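PDB 3QEC: putative carbohydrate binding protein from Pseudomonas aeruginosa, which is of uncertain function but is linked to heparin and suramin binding, and is a possible carbohydrate transporter connected with biofilm formation. Local coordinates for residues K46-A52 with T108-S113; T53-K57 with L80-R84. All blocks are in the same frame, centred on the assembly; numbering follows the deposited sequence.

Contact 1: K46-A52 with T108-S113; sequences KVALEPA and TYYISS
V47, L49 and I111 make the apolar centre, on the face of the sheet that packs against F99, F101 and I104 of strand 98-104. L49 (chi1 t, chi2 p) sets CD1 3.7 Å from Y109 CB and 4.0 Å from I111 CB; V47 CG1 lies 3.8 Å from I111 CG1. Both strands are extended and run antiparallel, their axes at 157° and 4.5 Å apart at closest approach. A48 pairs with S112 and E50 with Y110 as hydrogen-bonded pairs: A48 N to S112 O is 2.8 Å, S112 N to A48 O 2.9 Å, E50 N to Y110 O 3.1 Å and Y110 N to E50 O 2.9 Å. Between them L49 faces I111 in a non-hydrogen-bonded pair, CA to CA 4.6 Å. P51, lacking an amide hydrogen, sits opposite Y109 in another, and A52 N resumes the bonding to T108 O at 2.9 Å. The A52 methyl lies over the Y110 ring in a CH-pi contact, CB 4.2 Å from the centroid. A48, E50, Y110 and S112 point to the other face, where helix 54-63 lies; E50 OE2 (chi1 p) is hydrogen-bonded to Y60 OH and salt-bridged to R84, and S112 OG is hydrogen-bonded to T133 OG1. At the far end S113 OG (chi1 t) donates to K46 O at 2.8 Å. These are two inner strands of an antiparallel four-stranded sheet, edged by 89-92 and 125-138. The chemistry is thus two-sided: one face is mainly apolar, while the other carries a carboxylate, a hydroxyl and a tyrosine ring.

Contact 2: T53-K57 with L80-R84; sequences TSYMK and LDPRR
T53 is the N-cap of helix 54-63: with chi1 p its OG1 accepts a weak bond from M56 N at 3.4 Å, and K57 N to T53 O, 3.0 Å, closes the first helical turn. Y55, chi1 t, reaches from that turn to the loop 80-84, and its OH accepts from D81 N at 2.9 Å, the amide meeting the ring edge near its plane. Y55 CE2 lies 4.1 Å from L80 CD2. Selenomethionine M56, m at all three chi angles, brings CE within 3.8 Å of L80 CD1 and 3.9 Å of R84 NE; R84 NH2 is salt-bridged to E50 of strand 46-51. The backbones stay well apart, M56 CA to L80 CA being 9.3 Å, so the side chains of Y55 and M56 reach across the gap to the loop. Beyond L80 the loop folds into a type I beta turn from D81 to R84, with R84 N to D81 O at 3.2 Å. D81 OD1 accepts R83 N at 3.0 Å, an Asx turn; the R83 guanidinium adds a salt bridge to the same carboxylate, NE to OD1 2.9 Å and NH2 to OD2 2.8 Å. F10 packs edge-to-face with Y55. One tyrosine hydroxyl therefore ties the helix start to a turn held by the D81-R83 salt bridge, with R83 also pairing with E12, and L80 and M56 supply the apolar fill.

How the contacts relate
Contact 1 lies near the middle of the chain, its centre about 5 Å from the chain centre; contact 2 is peripheral, at about 14 Å. The first joins two strands through regular backbone bonding, whereas the second joins a helix start to a loop with a beta turn through two side chains, one of them bonded to a backbone amide, and buries far less surface, 231 against 638 Å². Residues 46-52 run directly into 53-57, and 80-84 also precedes 108-113, so contact 2 is nested inside the loop closed by contact 1. The two also touch: E50 OE2 and R84 NH2 form a salt bridge at 2.7 Å, and Y110 OH packs 3.3 Å from K57 CA.

Contact 1: K46-A52 with T108-S113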
loop_
_atom_site.group_PDB
_atom_site.type_symbol
_atom_site.label_atom_id
_atom_site.label_comp_id
_atom_site.label_asym_id
_atom_site.label_seq_id
_atom_site.Cartn_x
_atom_site.Cartn_y
_atom_site.Cartn_z
ATOM N N LYS A 46 -7.067 6.220 0.234
ATOM C CA LYS A 46 -7.300 4.805 0.495
ATOM C C LYS A 46 -5.978 4.072 0.736
ATOM O O LYS A 46 -4.986 4.323 0.043
ATOM C CB LYS A 46 -8.089 4.149 -0.649
ATOM C CG LYS A 46 -9.573 4.465 -0.588
ATOM C CD LYS A 46 -10.360 3.745 -1.671
ATOM C CE LYS A 46 -11.817 4.144 -1.679
ATOM N NZ LYS A 46 -12.588 3.414 -2.720
ATOM N N VAL A 47 -5.973 3.198 1.757
ATOM C CA VAL A 47 -4.844 2.351 2.185
ATOM C C VAL A 47 -5.325 0.892 2.145
ATOM O O VAL A 47 -6.391 0.591 2.668
ATOM C CB VAL A 47 -4.285 2.758 3.593
ATOM C CG1 VAL A 47 -3.156 1.836 4.038
ATOM C CG2 VAL A 47 -3.818 4.208 3.609
ATOM N N ALA A 48 -4.567 0.015 1.495
ATOM C CA ALA A 48 -4.882 -1.411 1.363
ATOM C C ALA A 48 -3.987 -2.264 2.261
ATOM O O ALA A 48 -2.788 -1.990 2.399
ATOM C CB ALA A 48 -4.725 -1.854 -0.088
ATOM N N LEU A 49 -4.575 -3.315 2.845
ATOM C CA LEU A 49 -3.861 -4.275 3.688
ATOM C C LEU A 49 -4.265 -5.682 3.232
ATOM O O LEU A 49 -5.451 -6.016 3.270
ATOM C CB LEU A 49 -4.188 -4.016 5.174
ATOM C CG LEU A 49 -3.583 -4.961 6.192
ATOM C CD1 LEU A 49 -2.206 -4.505 6.591
ATOM C CD2 LEU A 49 -4.467 -5.055 7.405
ATOM N N GLU A 50 -3.304 -6.471 2.729
ATOM C CA GLU A 50 -3.587 -7.805 2.183
ATOM C C GLU A 50 -2.491 -8.840 2.514
ATOM O O GLU A 50 -1.366 -8.425 2.785
ATOM C CB GLU A 50 -3.747 -7.707 0.657
ATOM C CG GLU A 50 -2.503 -7.283 -0.116
ATOM C CD GLU A 50 -2.796 -7.121 -1.590
ATOM O OE1 GLU A 50 -3.209 -8.117 -2.228
ATOM O OE2 GLU A 50 -2.688 -5.981 -2.091
ATOM N N PRO A 51 -2.779 -10.178 2.439
ATOM C CA PRO A 51 -1.723 -11.182 2.711
ATOM C C PRO A 51 -0.448 -10.990 1.864
ATOM O O PRO A 51 -0.552 -10.694 0.671
ATOM C CB PRO A 51 -2.410 -12.515 2.358
ATOM C CG PRO A 51 -3.872 -12.246 2.541
ATOM C CD PRO A 51 -4.075 -10.830 2.118
ATOM N N ALA A 52 0.755 -11.153 2.487
ATOM C CA ALA A 52 2.052 -11.021 1.805
ATOM C C ALA A 52 2.405 -12.335 1.084
ATOM O O ALA A 52 3.160 -13.149 1.614
ATOM C CB ALA A 52 3.144 -10.638 2.804
ATOM N N THR A 108 1.201 -12.167 7.974
ATOM C CA THR A 108 2.138 -11.228 7.348
ATOM C C THR A 108 1.431 -10.544 6.190
ATOM O O THR A 108 0.758 -11.205 5.401
ATOM C CB THR A 108 3.452 -11.912 6.964
ATOM O OG1 THR A 108 3.862 -12.741 8.069
ATOM C CG2 THR A 108 4.565 -10.887 6.657
ATOM N N TYR A 109 1.555 -9.212 6.123
ATOM C CA TYR A 109 0.820 -8.400 5.158
ATOM C C TYR A 109 1.650 -7.391 4.406
ATOM O O TYR A 109 2.726 -6.983 4.860
ATOM C CB TYR A 109 -0.268 -7.580 5.909
ATOM C CG TYR A 109 -1.268 -8.397 6.699
ATOM C CD1 TYR A 109 -0.983 -8.823 7.992
ATOM C CD2 TYR A 109 -2.519 -8.708 6.170
ATOM C CE1 TYR A 109 -1.893 -9.587 8.716
ATOM C CE2 TYR A 109 -3.441 -9.465 6.889
ATOM C CZ TYR A 109 -3.116 -9.915 8.155
ATOM O OH TYR A 109 -4.011 -10.664 8.865
ATOM N N TYR A 110 1.093 -6.935 3.276
ATOM C CA TYR A 110 1.530 -5.775 2.509
ATOM C C TYR A 110 0.564 -4.681 2.866
ATOM O O TYR A 110 -0.649 -4.909 2.836
ATOM C CB TYR A 110 1.555 -6.004 0.975
ATOM C CG TYR A 110 2.753 -6.782 0.480
ATOM C CD1 TYR A 110 4.048 -6.302 0.659
ATOM C CD2 TYR A 110 2.596 -8.006 -0.166
ATOM C CE1 TYR A 110 5.155 -7.040 0.246
ATOM C CE2 TYR A 110 3.698 -8.765 -0.558
ATOM C CZ TYR A 110 4.973 -8.267 -0.374
ATOM O OH TYR A 110 6.055 -9.006 -0.793
ATOM N N ILE A 111 1.078 -3.530 3.285
ATOM C CA ILE A 111 0.262 -2.342 3.572
ATOM C C ILE A 111 0.696 -1.342 2.471
ATOM O O ILE A 111 1.897 -1.120 2.283
ATOM C CB ILE A 111 0.362 -1.873 5.048
ATOM C CG1 ILE A 111 -0.691 -0.788 5.382
ATOM C CG2 ILE A 111 1.808 -1.519 5.487
ATOM C CD1 ILE A 111 -0.921 -0.599 6.901
ATOM N N SER A 112 -0.253 -0.905 1.636
ATOM C CA SER A 112 0.041 -0.143 0.427
ATOM C C SER A 112 -0.937 1.001 0.153
ATOM O O SER A 112 -2.142 0.860 0.377
ATOM C CB SER A 112 0.016 -1.098 -0.774
ATOM O OG SER A 112 0.545 -0.510 -1.952
ATOM N N SER A 113 -0.410 2.108 -0.410
ATOM C CA SER A 113 -1.180 3.298 -0.784
ATOM C C SER A 113 -0.565 4.012 -2.001
ATOM O O SER A 113 0.552 3.688 -2.420
ATOM C CB SER A 113 -1.278 4.268 0.389
ATOM O OG SER A 113 -2.327 5.200 0.182
#

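Contact 2: T53-K57 with L80-R84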
loop_
_atom_site.group_PDB
_atom_site.type_symbol
_atom_site.label_atom_id
_atom_site.label_comp_id
_atom_site.label_asym_id
_atom_site.label_seq_id
_atom_site.Cartn_x
_atom_site.Cartn_y
_atom_site.Cartn_z
ATOM N N THR A 53 1.830 -12.554 -0.105
ATOM C CA THR A 53 2.022 -13.790 -0.872
ATOM C C THR A 53 3.082 -13.626 -1.954
ATOM O O THR A 53 3.462 -12.496 -2.297
ATOM C CB THR A 53 0.686 -14.253 -1.495
ATOM O OG1 THR A 53 0.202 -13.260 -2.400
ATOM C CG2 THR A 53 -0.372 -14.606 -0.444
ATOM N N SER A 54 3.552 -14.762 -2.514
ATOM C CA SER A 54 4.548 -14.768 -3.588
ATOM C C SER A 54 3.995 -14.045 -4.851
ATOM O O SER A 54 4.760 -13.435 -5.599
ATOM C CB SER A 54 4.980 -16.195 -3.909
ATOM O OG SER A 54 3.916 -16.954 -4.457
ATOM N N TYR A 55 2.655 -14.082 -5.022
ATOM C CA TYR A 55 1.866 -13.449 -6.084
ATOM C C TYR A 55 1.991 -11.909 -5.994
ATOM O O TYR A 55 2.420 -11.281 -6.963
ATOM C CB TYR A 55 0.377 -13.907 -5.972
ATOM C CG TYR A 55 -0.535 -13.433 -7.086
ATOM C CD1 TYR A 55 -0.403 -13.927 -8.384
ATOM C CD2 TYR A 55 -1.557 -12.519 -6.839
ATOM C CE1 TYR A 55 -1.247 -13.497 -9.414
ATOM C CE2 TYR A 55 -2.386 -12.059 -7.865
ATOM C CZ TYR A 55 -2.232 -12.553 -9.150
ATOM O OH TYR A 55 -3.063 -12.117 -10.157
HETATM N N MSE A 56 1.658 -11.312 -4.821
HETATM C CA MSE A 56 1.725 -9.855 -4.624
HETATM C C MSE A 56 3.181 -9.335 -4.443
HETATM O O MSE A 56 3.431 -8.161 -4.729
HETATM C CB MSE A 56 0.822 -9.404 -3.478
HETATM C CG MSE A 56 -0.681 -9.576 -3.800
HETATM SE SE MSE A 56 -1.193 -8.911 -5.571
HETATM C CE MSE A 56 -1.170 -6.992 -5.194
ATOM N N LYS A 57 4.136 -10.198 -4.039
ATOM C CA LYS A 57 5.560 -9.834 -3.941
ATOM C C LYS A 57 6.062 -9.427 -5.329
ATOM O O LYS A 57 6.758 -8.413 -5.470
ATOM C CB LYS A 57 6.385 -11.013 -3.382
ATOM C CG LYS A 57 7.899 -10.771 -3.331
ATOM C CD LYS A 57 8.636 -11.972 -2.775
ATOM C CE LYS A 57 10.121 -11.758 -2.694
ATOM N NZ LYS A 57 10.791 -12.871 -1.958
ATOM N N LEU A 80 -5.322 -8.229 -11.869
ATOM C CA LEU A 80 -5.101 -9.252 -10.851
ATOM C C LEU A 80 -6.236 -10.260 -10.823
ATOM O O LEU A 80 -7.364 -9.917 -11.184
ATOM C CB LEU A 80 -4.925 -8.599 -9.468
ATOM C CG LEU A 80 -3.741 -7.624 -9.337
ATOM C CD1 LEU A 80 -3.769 -6.921 -8.025
ATOM C CD2 LEU A 80 -2.416 -8.339 -9.478
ATOM N N ASP A 81 -5.934 -11.508 -10.406
ATOM C CA ASP A 81 -6.910 -12.594 -10.288
ATOM C C ASP A 81 -8.096 -12.115 -9.410
ATOM O O ASP A 81 -7.876 -11.515 -8.341
ATOM C CB ASP A 81 -6.239 -13.855 -9.705
ATOM C CG ASP A 81 -7.062 -15.137 -9.784
ATOM O OD1 ASP A 81 -8.062 -15.243 -9.059
ATOM O OD2 ASP A 81 -6.652 -16.067 -10.513
ATOM N N PRO A 82 -9.359 -12.333 -9.850
ATOM C CA PRO A 82 -10.501 -11.835 -9.059
ATOM C C PRO A 82 -10.631 -12.460 -7.663
ATOM O O PRO A 82 -11.310 -11.874 -6.820
ATOM C CB PRO A 82 -11.703 -12.165 -9.931
ATOM C CG PRO A 82 -11.244 -13.236 -10.853
ATOM C CD PRO A 82 -9.811 -12.980 -11.102
ATOM N N ARG A 83 -9.941 -13.585 -7.392
ATOM C CA ARG A 83 -9.972 -14.259 -6.092
ATOM C C ARG A 83 -9.211 -13.492 -5.005
ATOM O O ARG A 83 -9.419 -13.746 -3.817
ATOM C CB ARG A 83 -9.381 -15.667 -6.200
ATOM C CG ARG A 83 -10.303 -16.697 -6.840
ATOM C CD ARG A 83 -9.573 -18.009 -7.059
ATOM N NE ARG A 83 -8.635 -17.897 -8.177
ATOM C CZ ARG A 83 -7.867 -18.884 -8.631
ATOM N NH1 ARG A 83 -7.925 -20.090 -8.076
ATOM N NH2 ARG A 83 -7.068 -18.684 -9.671
ATOM N N ARG A 84 -8.301 -12.596 -5.403
ATOM C CA ARG A 84 -7.469 -11.825 -4.475
ATOM C C ARG A 84 -8.279 -10.763 -3.724
ATOM O O ARG A 84 -8.020 -10.540 -2.549
ATOM C CB ARG A 84 -6.314 -11.177 -5.255
ATOM C CG ARG A 84 -5.483 -10.145 -4.504
ATOM C CD ARG A 84 -5.544 -8.849 -5.257
ATOM N NE ARG A 84 -4.894 -7.766 -4.534
ATOM C CZ ARG A 84 -5.245 -6.491 -4.636
ATOM N NH1 ARG A 84 -6.250 -6.133 -5.429
ATOM N NH2 ARG A 84 -4.612 -5.564 -3.931
#